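Local coordinates for protein tryptophane-5-halogenase (Microbispora sp. ATCC PTA-5024, PDB 5UAO) that chlorinates tryptophan at carbon 5 within a lanthipeptide, as a flavin-dependent halogenase of NAI-107 biosynthesis, at residues A396-N408 against Y460-V474. Numbering follows the deposited sequence.
Sequences AIRWFLSIHYRFN and YGLEGVDTLLLGQEV
Phe400, Ile403, His404 and Phe407, on or just after helix 383-406, pack against Tyr460, Leu468, Leu469, Gln472 and Val474, on or beside helix 461-471, in a buried, mostly apolar contact of two helices. The two axes run almost parallel, 10° apart, and come within 9.9 Å. A chi1 of 177° extends the Phe400 ring across to Gly464 and Tyr460. The edge of the ring, at Phe400 CE1, lies 3.6 Å from Gly464 O. Phe400 CE2 meets Tyr460 CG at 3.7 Å, with the two ring planes at 39°. The His404 ring lies between Leu468 and Leu401. One face takes Leu468, whose CG stands 3.8 Å from the His404 ring centroid in a CH-pi contact; Leu401 CD2 lies over the opposite face. His404 ND1 donates to Phe400 O at 2.8 Å, close to the imidazole plane, and His404 NE2 is bonded to Glu355 OE2. An alanine in place of His404 would probably leave Leu468 without its aromatic face and Glu355 without this partner. The pair lies in a helical part of the tryptophan halogenase fold: the chain between holds helices 414-422, 429-437 and 446-453 and no strand. The Tyr460 end approaches the flavin, with that side chain about 8 Å from the bound FAD and its OH bonded to Glu355 O. Farther along, Ile403 CD1 touches Leu469 CG at 3.7 Å. Helix 461-471 ends in a Schellman motif with Glu473 as its C-prime residue. Val474, whose N closes this motif on Leu469 O, sets CG2 over one face of the Phe407 ring, 3.5 Å from Phe407 CG. Arg406 CG also packs on a face of that ring, and Leu432 of helix 429-437 touches both Phe407 and Leu469. Two waters bridge the backbones just past the two helices, each donating to Phe407 O and Gln472 O.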
ATOM      1  N   ALA A 396      -5.699  -9.335   6.122  1.00 23.30           N
ATOM      2  CA  ALA A 396      -6.296  -8.079   6.525  1.00 25.72           C
ATOM      3  C   ALA A 396      -7.831  -8.236   6.783  1.00 23.34           C
ATOM      4  O   ALA A 396      -8.353  -7.593   7.698  1.00 20.96           O
ATOM      5  CB  ALA A 396      -6.010  -6.957   5.515  1.00 24.50           C
ATOM      6  N   ILE A 397      -8.531  -8.974   5.913  1.00 24.15           N
ATOM      7  CA  ILE A 397      -9.937  -9.252   6.091  1.00 23.38           C
ATOM      8  C   ILE A 397     -10.121  -9.989   7.388  1.00 23.88           C
ATOM      9  O   ILE A 397     -11.045  -9.702   8.124  1.00 22.40           O
ATOM     10  CB  ILE A 397     -10.504  -9.995   4.917  1.00 25.14           C
ATOM     11  CG1 ILE A 397     -10.626  -9.034   3.747  1.00 24.74           C
ATOM     12  CG2 ILE A 397     -11.852 -10.578   5.213  1.00 26.64           C
ATOM     13  CD1 ILE A 397     -10.734  -9.719   2.418  1.00 27.90           C
ATOM     14  N   ARG A 398      -9.219 -10.917   7.691  1.00 21.39           N
ATOM     15  CA  ARG A 398      -9.344 -11.683   8.912  1.00 23.47           C
ATOM     16  C   ARG A 398      -9.354 -10.767  10.144  1.00 23.35           C
ATOM     17  O   ARG A 398     -10.211 -10.884  11.016  1.00 25.80           O
ATOM     18  CB  ARG A 398      -8.241 -12.765   8.986  1.00 24.45           C
ATOM     19  CG  ARG A 398      -8.174 -13.496  10.307  1.00 28.84           C
ATOM     20  CD  ARG A 398      -7.016 -13.045  11.124  1.00 32.57           C
ATOM     21  NE  ARG A 398      -6.851 -13.832  12.347  1.00 30.27           N
ATOM     22  CZ  ARG A 398      -5.983 -14.827  12.534  1.00 31.43           C
ATOM     23  NH1 ARG A 398      -5.092 -15.160  11.629  1.00 30.52           N
ATOM     24  NH2 ARG A 398      -5.961 -15.453  13.717  1.00 33.33           N
ATOM     25  N   TRP A 399      -8.360  -9.914  10.239  1.00 24.70           N
ATOM     26  CA  TRP A 399      -8.252  -8.993  11.358  1.00 22.99           C
ATOM     27  C   TRP A 399      -9.392  -8.007  11.411  1.00 24.63           C
ATOM     28  O   TRP A 399      -9.871  -7.712  12.469  1.00 24.73           O
ATOM     29  CB  TRP A 399      -6.922  -8.246  11.375  1.00 23.60           C
ATOM     30  CG  TRP A 399      -5.774  -9.163  11.475  1.00 22.94           C
ATOM     31  CD1 TRP A 399      -4.817  -9.340  10.537  1.00 24.36           C
ATOM     32  CD2 TRP A 399      -5.499 -10.104  12.518  1.00 22.68           C
ATOM     33  NE1 TRP A 399      -3.922 -10.284  10.952  1.00 24.30           N
ATOM     34  CE2 TRP A 399      -4.353 -10.832  12.123  1.00 24.67           C
ATOM     35  CE3 TRP A 399      -6.143 -10.445  13.715  1.00 24.47           C
ATOM     36  CZ2 TRP A 399      -3.771 -11.826  12.915  1.00 25.75           C
ATOM     37  CZ3 TRP A 399      -5.594 -11.444  14.487  1.00 27.57           C
ATOM     38  CH2 TRP A 399      -4.393 -12.122  14.083  1.00 27.45           C
ATOM     39  N   PHE A 400      -9.916  -7.572  10.273  1.00 22.66           N
ATOM     40  CA  PHE A 400     -11.129  -6.740  10.311  1.00 22.85           C
ATOM     41  C   PHE A 400     -12.340  -7.496  10.866  1.00 22.36           C
ATOM     42  O   PHE A 400     -13.094  -6.955  11.658  1.00 25.70           O
ATOM     43  CB  PHE A 400     -11.410  -6.255   8.857  1.00 22.98           C
ATOM     44  CG  PHE A 400     -12.667  -5.426   8.693  1.00 24.75           C
ATOM     45  CD1 PHE A 400     -12.987  -4.417   9.584  1.00 26.64           C
ATOM     46  CD2 PHE A 400     -13.485  -5.609   7.592  1.00 28.02           C
ATOM     47  CE1 PHE A 400     -14.105  -3.613   9.392  1.00 26.09           C
ATOM     48  CE2 PHE A 400     -14.609  -4.819   7.384  1.00 26.36           C
ATOM     49  CZ  PHE A 400     -14.908  -3.818   8.278  1.00 28.94           C
ATOM     50  N   LEU A 401     -12.563  -8.731  10.433  1.00 22.43           N
ATOM     51  CA  LEU A 401     -13.628  -9.510  10.998  1.00 23.26           C
ATOM     52  C   LEU A 401     -13.410  -9.737  12.492  1.00 23.46           C
ATOM     53  O   LEU A 401     -14.401  -9.816  13.246  1.00 23.39           O
ATOM     54  CB  LEU A 401     -13.809 -10.868  10.327  1.00 24.14           C
ATOM     55  CG  LEU A 401     -14.272 -10.773   8.854  1.00 27.98           C
ATOM     56  CD1 LEU A 401     -14.406 -12.169   8.252  1.00 32.40           C
ATOM     57  CD2 LEU A 401     -15.620 -10.125   8.819  1.00 28.89           C
ATOM     58  N   SER A 402     -12.151  -9.918  12.900  1.00 22.46           N
ATOM     59  CA  SER A 402     -11.857 -10.186  14.332  1.00 22.17           C
ATOM     60  C   SER A 402     -12.468  -9.092  15.259  1.00 23.34           C
ATOM     61  O   SER A 402     -12.949  -9.391  16.340  1.00 23.79           O
ATOM     62  CB  SER A 402     -10.324 -10.317  14.565  1.00 24.17           C
ATOM     63  OG  SER A 402      -9.573  -9.086  14.727  1.00 23.49           O
ATOM     64  N   ILE A 403     -12.446  -7.837  14.832  1.00 23.23           N
ATOM     65  CA  ILE A 403     -12.977  -6.759  15.668  1.00 25.61           C
ATOM     66  C   ILE A 403     -14.493  -6.717  15.663  1.00 25.00           C
ATOM     67  O   ILE A 403     -15.045  -6.001  16.490  1.00 27.32           O
ATOM     68  CB  ILE A 403     -12.345  -5.382  15.358  1.00 27.63           C
ATOM     69  CG1 ILE A 403     -12.724  -4.889  13.965  1.00 30.16           C
ATOM     70  CG2 ILE A 403     -10.869  -5.479  15.461  1.00 31.64           C
ATOM     71  CD1 ILE A 403     -13.147  -3.483  13.932  1.00 35.61           C
ATOM     72  N   HIS A 404     -15.178  -7.422  14.731  1.00 23.25           N
ATOM     73  CA  HIS A 404     -16.651  -7.549  14.806  1.00 23.63           C
ATOM     74  C   HIS A 404     -17.028  -8.439  16.002  1.00 26.52           C
ATOM     75  O   HIS A 404     -18.112  -8.319  16.586  1.00 26.14           O
ATOM     76  CB  HIS A 404     -17.253  -8.194  13.580  1.00 22.55           C
ATOM     77  CG  HIS A 404     -17.079  -7.425  12.300  1.00 22.00           C
ATOM     78  ND1 HIS A 404     -15.864  -7.007  11.823  1.00 25.92           N
ATOM     79  CD2 HIS A 404     -17.982  -7.046  11.373  1.00 23.58           C
ATOM     80  CE1 HIS A 404     -16.019  -6.404  10.650  1.00 26.59           C
ATOM     81  NE2 HIS A 404     -17.294  -6.446  10.342  1.00 24.62           N
ATOM     82  N   TYR A 405     -16.133  -9.372  16.360  1.00 24.13           N
ATOM     83  CA  TYR A 405     -16.374 -10.306  17.439  1.00 24.22           C
ATOM     84  C   TYR A 405     -15.916  -9.852  18.800  1.00 24.45           C
ATOM     85  O   TYR A 405     -16.680  -9.944  19.769  1.00 26.75           O
ATOM     86  CB  TYR A 405     -15.765 -11.698  17.134  1.00 25.77           C
ATOM     87  CG  TYR A 405     -16.679 -12.562  16.274  1.00 25.07           C
ATOM     88  CD1 TYR A 405     -17.739 -13.254  16.839  1.00 28.10           C
ATOM     89  CD2 TYR A 405     -16.518 -12.606  14.879  1.00 27.13           C
ATOM     90  CE1 TYR A 405     -18.569 -13.996  16.067  1.00 29.86           C
ATOM     91  CE2 TYR A 405     -17.326 -13.358  14.099  1.00 27.42           C
ATOM     92  CZ  TYR A 405     -18.356 -14.036  14.710  1.00 27.36           C
ATOM     93  OH  TYR A 405     -19.170 -14.750  13.978  1.00 28.54           O
ATOM     94  N   ARG A 406     -14.702  -9.298  18.880  1.00 27.14           N
ATOM     95  CA  ARG A 406     -14.082  -8.922  20.151  1.00 25.06           C
ATOM     96  C   ARG A 406     -14.905  -7.870  20.893  1.00 29.82           C
ATOM     97  O   ARG A 406     -14.860  -7.821  22.131  1.00 24.57           O
ATOM     98  CB  ARG A 406     -12.708  -8.322  19.854  1.00 27.57           C
ATOM     99  CG  ARG A 406     -11.893  -7.919  21.068  1.00 31.00           C
ATOM    100  CD  ARG A 406     -11.336  -9.151  21.710  1.00 37.04           C
ATOM    101  NE  ARG A 406     -10.856  -8.894  23.047  1.00 39.51           N
ATOM    102  CZ  ARG A 406      -9.789  -9.494  23.590  1.00 45.05           C
ATOM    103  NH1 ARG A 406      -9.053 -10.361  22.906  1.00 43.93           N
ATOM    104  NH2 ARG A 406      -9.429  -9.207  24.819  1.00 40.68           N
ATOM    105  N   PHE A 407     -15.611  -6.985  20.162  1.00 25.36           N
ATOM    106  CA  PHE A 407     -16.199  -5.802  20.797  1.00 25.82           C
ATOM    107  C   PHE A 407     -17.747  -5.770  20.766  1.00 30.44           C
ATOM    108  O   PHE A 407     -18.361  -4.689  20.941  1.00 27.97           O
ATOM    109  CB  PHE A 407     -15.637  -4.543  20.168  1.00 27.05           C
ATOM    110  CG  PHE A 407     -14.145  -4.424  20.276  1.00 29.96           C
ATOM    111  CD1 PHE A 407     -13.542  -4.276  21.517  1.00 32.59           C
ATOM    112  CD2 PHE A 407     -13.346  -4.471  19.156  1.00 31.76           C
ATOM    113  CE1 PHE A 407     -12.175  -4.127  21.626  1.00 36.21           C
ATOM    114  CE2 PHE A 407     -11.980  -4.394  19.244  1.00 32.70           C
ATOM    115  CZ  PHE A 407     -11.385  -4.182  20.498  1.00 38.76           C
ATOM    116  N   ASN A 408     -18.362  -6.945  20.529  1.00 25.35           N
ATOM    117  CA  ASN A 408     -19.800  -7.000  20.441  1.00 26.19           C
ATOM    118  C   ASN A 408     -20.428  -7.208  21.817  1.00 24.26           C
ATOM    119  O   ASN A 408     -20.661  -8.336  22.267  1.00 25.67           O
ATOM    120  CB  ASN A 408     -20.274  -8.081  19.416  1.00 23.64           C
ATOM    121  CG  ASN A 408     -21.795  -8.030  19.198  1.00 25.20           C
ATOM    122  OD1 ASN A 408     -22.457  -7.233  19.844  1.00 24.71           O
ATOM    123  ND2 ASN A 408     -22.328  -8.926  18.378  1.00 24.24           N
ATOM    124  N   TYR A 460     -12.444  -2.309   2.180  1.00 29.60           N
ATOM    125  CA  TYR A 460     -13.311  -1.853   3.291  1.00 29.53           C
ATOM    126  C   TYR A 460     -12.737  -0.580   3.927  1.00 28.66           C
ATOM    127  O   TYR A 460     -13.487   0.289   4.376  1.00 27.93           O
ATOM    128  CB  TYR A 460     -13.472  -3.005   4.331  1.00 27.70           C
ATOM    129  CG  TYR A 460     -14.127  -4.226   3.743  1.00 26.62           C
ATOM    130  CD1 TYR A 460     -15.515  -4.355   3.689  1.00 26.20           C
ATOM    131  CD2 TYR A 460     -13.346  -5.275   3.213  1.00 26.61           C
ATOM    132  CE1 TYR A 460     -16.114  -5.478   3.072  1.00 25.23           C
ATOM    133  CE2 TYR A 460     -13.918  -6.376   2.629  1.00 24.63           C
ATOM    134  CZ  TYR A 460     -15.304  -6.465   2.523  1.00 28.00           C
ATOM    135  OH  TYR A 460     -15.844  -7.602   1.979  1.00 25.64           O
ATOM    136  N   GLY A 461     -11.408  -0.537   4.052  1.00 29.44           N
ATOM    137  CA  GLY A 461     -10.668   0.687   4.355  1.00 27.73           C
ATOM    138  C   GLY A 461     -10.787   1.094   5.802  1.00 27.50           C
ATOM    139  O   GLY A 461     -11.441   0.412   6.622  1.00 28.05           O
ATOM    140  N   LEU A 462     -10.143   2.212   6.120  1.00 28.39           N
ATOM    141  CA  LEU A 462     -10.188   2.778   7.427  1.00 27.01           C
ATOM    142  C   LEU A 462     -11.603   3.140   7.805  1.00 25.31           C
ATOM    143  O   LEU A 462     -11.958   3.048   8.986  1.00 25.27           O
ATOM    144  CB  LEU A 462      -9.369   4.064   7.517  1.00 31.29           C
ATOM    145  CG  LEU A 462      -7.896   3.862   7.631  1.00 35.01           C
ATOM    146  CD1 LEU A 462      -7.291   5.244   7.673  1.00 40.97           C
ATOM    147  CD2 LEU A 462      -7.562   3.034   8.880  1.00 32.75           C
ATOM    148  N   GLU A 463     -12.394   3.578   6.827  1.00 27.01           N
ATOM    149  CA  GLU A 463     -13.799   3.937   7.088  1.00 29.77           C
ATOM    150  C   GLU A 463     -14.587   2.731   7.633  1.00 26.98           C
ATOM    151  O   GLU A 463     -15.423   2.857   8.506  1.00 27.68           O
ATOM    152  CB  GLU A 463     -14.479   4.613   5.843  1.00 35.94           C
ATOM    153  CG  GLU A 463     -14.594   3.823   4.546  1.00 38.25           C
ATOM    154  CD  GLU A 463     -13.308   3.783   3.671  1.00 46.41           C
ATOM    155  OE1 GLU A 463     -12.243   4.227   4.142  1.00 40.79           O
ATOM    156  OE2 GLU A 463     -13.349   3.279   2.507  1.00 46.94           O
ATOM    157  N   GLY A 464     -14.296   1.537   7.148  1.00 25.42           N
ATOM    158  CA  GLY A 464     -14.991   0.373   7.622  1.00 25.75           C
ATOM    159  C   GLY A 464     -14.589   0.042   9.048  1.00 25.18           C
ATOM    160  O   GLY A 464     -15.428  -0.310   9.894  1.00 25.12           O
ATOM    161  N   VAL A 465     -13.303   0.151   9.318  1.00 23.84           N
ATOM    162  CA  VAL A 465     -12.787  -0.076  10.703  1.00 24.12           C
ATOM    163  C   VAL A 465     -13.399   0.950  11.671  1.00 24.56           C
ATOM    164  O   VAL A 465     -13.912   0.580  12.744  1.00 27.68           O
ATOM    165  CB  VAL A 465     -11.249   0.003  10.764  1.00 25.59           C
ATOM    166  CG1 VAL A 465     -10.746  -0.149  12.211  1.00 29.48           C
ATOM    167  CG2 VAL A 465     -10.648  -1.116   9.879  1.00 28.07           C
ATOM    168  N   ASP A 466     -13.380   2.216  11.295  1.00 26.44           N
ATOM    169  CA  ASP A 466     -13.994   3.267  12.119  1.00 28.53           C
ATOM    170  C   ASP A 466     -15.494   2.978  12.392  1.00 28.09           C
ATOM    171  O   ASP A 466     -15.975   3.155  13.500  1.00 27.81           O
ATOM    172  CB  ASP A 466     -13.889   4.591  11.406  1.00 28.61           C
ATOM    173  CG  ASP A 466     -12.517   5.333  11.629  1.00 35.33           C
ATOM    174  OD1 ASP A 466     -11.765   5.164  12.649  1.00 32.92           O
ATOM    175  OD2 ASP A 466     -12.251   6.186  10.756  1.00 31.62           O
ATOM    176  N   THR A 467     -16.224   2.517  11.393  1.00 25.17           N
ATOM    177  CA  THR A 467     -17.664   2.375  11.564  1.00 27.68           C
ATOM    178  C   THR A 467     -17.956   1.256  12.539  1.00 28.49           C
ATOM    179  O   THR A 467     -18.790   1.418  13.411  1.00 28.10           O
ATOM    180  CB  THR A 467     -18.385   2.159  10.218  1.00 29.90           C
ATOM    181  OG1 THR A 467     -18.097   3.252   9.360  1.00 27.89           O
ATOM    182  CG2 THR A 467     -19.879   2.002  10.379  1.00 30.38           C
ATOM    183  N   LEU A 468     -17.240   0.146  12.414  1.00 26.42           N
ATOM    184  CA  LEU A 468     -17.430  -1.001  13.264  1.00 27.78           C
ATOM    185  C   LEU A 468     -17.051  -0.677  14.686  1.00 26.12           C
ATOM    186  O   LEU A 468     -17.763  -1.045  15.599  1.00 25.66           O
ATOM    187  CB  LEU A 468     -16.633  -2.258  12.791  1.00 23.20           C
ATOM    188  CG  LEU A 468     -17.503  -3.161  11.943  1.00 26.48           C
ATOM    189  CD1 LEU A 468     -18.678  -3.810  12.717  1.00 27.04           C
ATOM    190  CD2 LEU A 468     -18.056  -2.406  10.761  1.00 27.94           C
ATOM    191  N   LEU A 469     -15.971   0.070  14.874  1.00 24.21           N
ATOM    192  CA  LEU A 469     -15.493   0.323  16.234  1.00 25.23           C
ATOM    193  C   LEU A 469     -16.406   1.391  16.967  1.00 25.33           C
ATOM    194  O   LEU A 469     -16.846   1.205  18.090  1.00 26.13           O
ATOM    195  CB  LEU A 469     -14.031   0.760  16.161  1.00 25.20           C
ATOM    196  CG  LEU A 469     -12.994  -0.311  15.813  1.00 26.07           C
ATOM    197  CD1 LEU A 469     -11.621   0.396  15.762  1.00 27.97           C
ATOM    198  CD2 LEU A 469     -12.948  -1.308  16.916  1.00 26.88           C
ATOM    199  N   LEU A 470     -16.802   2.418  16.251  1.00 27.13           N
ATOM    200  CA  LEU A 470     -17.673   3.449  16.836  1.00 27.70           C
ATOM    201  C   LEU A 470     -19.094   2.910  16.967  1.00 29.86           C
ATOM    202  O   LEU A 470     -19.825   3.205  17.934  1.00 26.26           O
ATOM    203  CB  LEU A 470     -17.649   4.705  15.929  1.00 28.26           C
ATOM    204  CG  LEU A 470     -16.331   5.478  15.904  1.00 27.95           C
ATOM    205  CD1 LEU A 470     -16.412   6.360  14.705  1.00 32.75           C
ATOM    206  CD2 LEU A 470     -16.102   6.266  17.177  1.00 30.93           C
ATOM    207  N   GLY A 471     -19.506   2.094  16.004  1.00 27.74           N
ATOM    208  CA  GLY A 471     -20.841   1.436  16.128  1.00 25.79           C
ATOM    209  C   GLY A 471     -20.985   0.601  17.352  1.00 24.35           C
ATOM    210  O   GLY A 471     -22.062   0.520  17.974  1.00 26.28           O
ATOM    211  N   GLN A 472     -19.908  -0.071  17.692  1.00 28.96           N
ATOM    212  CA  GLN A 472     -19.841  -0.938  18.868  1.00 29.26           C
ATOM    213  C   GLN A 472     -19.388  -0.229  20.165  1.00 30.60           C
ATOM    214  O   GLN A 472     -19.190  -0.906  21.199  1.00 28.05           O
ATOM    215  CB  GLN A 472     -18.895  -2.122  18.556  1.00 25.94           C
ATOM    216  CG  GLN A 472     -19.466  -3.168  17.629  1.00 26.68           C
ATOM    217  CD  GLN A 472     -18.407  -4.228  17.293  1.00 24.59           C
ATOM    218  OE1 GLN A 472     -17.360  -3.960  16.669  1.00 28.53           O
ATOM    219  NE2 GLN A 472     -18.647  -5.385  17.731  1.00 25.23           N
ATOM    220  N   GLU A 473     -19.294   1.113  20.130  1.00 32.43           N
ATOM    221  CA  GLU A 473     -19.005   1.985  21.322  1.00 33.48           C
ATOM    222  C   GLU A 473     -17.740   1.564  22.009  1.00 36.14           C
ATOM    223  O   GLU A 473     -17.677   1.484  23.211  1.00 36.94           O
ATOM    224  CB  GLU A 473     -20.145   1.972  22.333  1.00 35.20           C
ATOM    225  CG  GLU A 473     -21.475   2.419  21.755  1.00 40.12           C
ATOM    226  CD  GLU A 473     -22.563   2.542  22.804  1.00 41.15           C
ATOM    227  OE1 GLU A 473     -23.158   1.501  23.176  1.00 46.55           O
ATOM    228  OE2 GLU A 473     -22.807   3.670  23.270  1.00 46.80           O
ATOM    229  N   VAL A 474     -16.727   1.286  21.222  1.00 32.76           N
ATOM    230  CA  VAL A 474     -15.374   0.986  21.723  1.00 33.69           C
ATOM    231  C   VAL A 474     -14.763   2.322  22.242  1.00 32.99           C
ATOM    232  O   VAL A 474     -14.744   3.310  21.503  1.00 34.81           O
ATOM    233  CB  VAL A 474     -14.527   0.407  20.577  1.00 31.96           C
ATOM    234  CG1 VAL A 474     -13.064   0.434  20.908  1.00 37.15           C
ATOM    235  CG2 VAL A 474     -15.007  -1.023  20.273  1.00 31.35           C
TER
HETATM  236  O   HOH W   1     -20.759  -3.152  22.066  1.00 31.45           O
HETATM  237  O   HOH W   2     -17.346  -2.714  23.088  1.00 50.39           O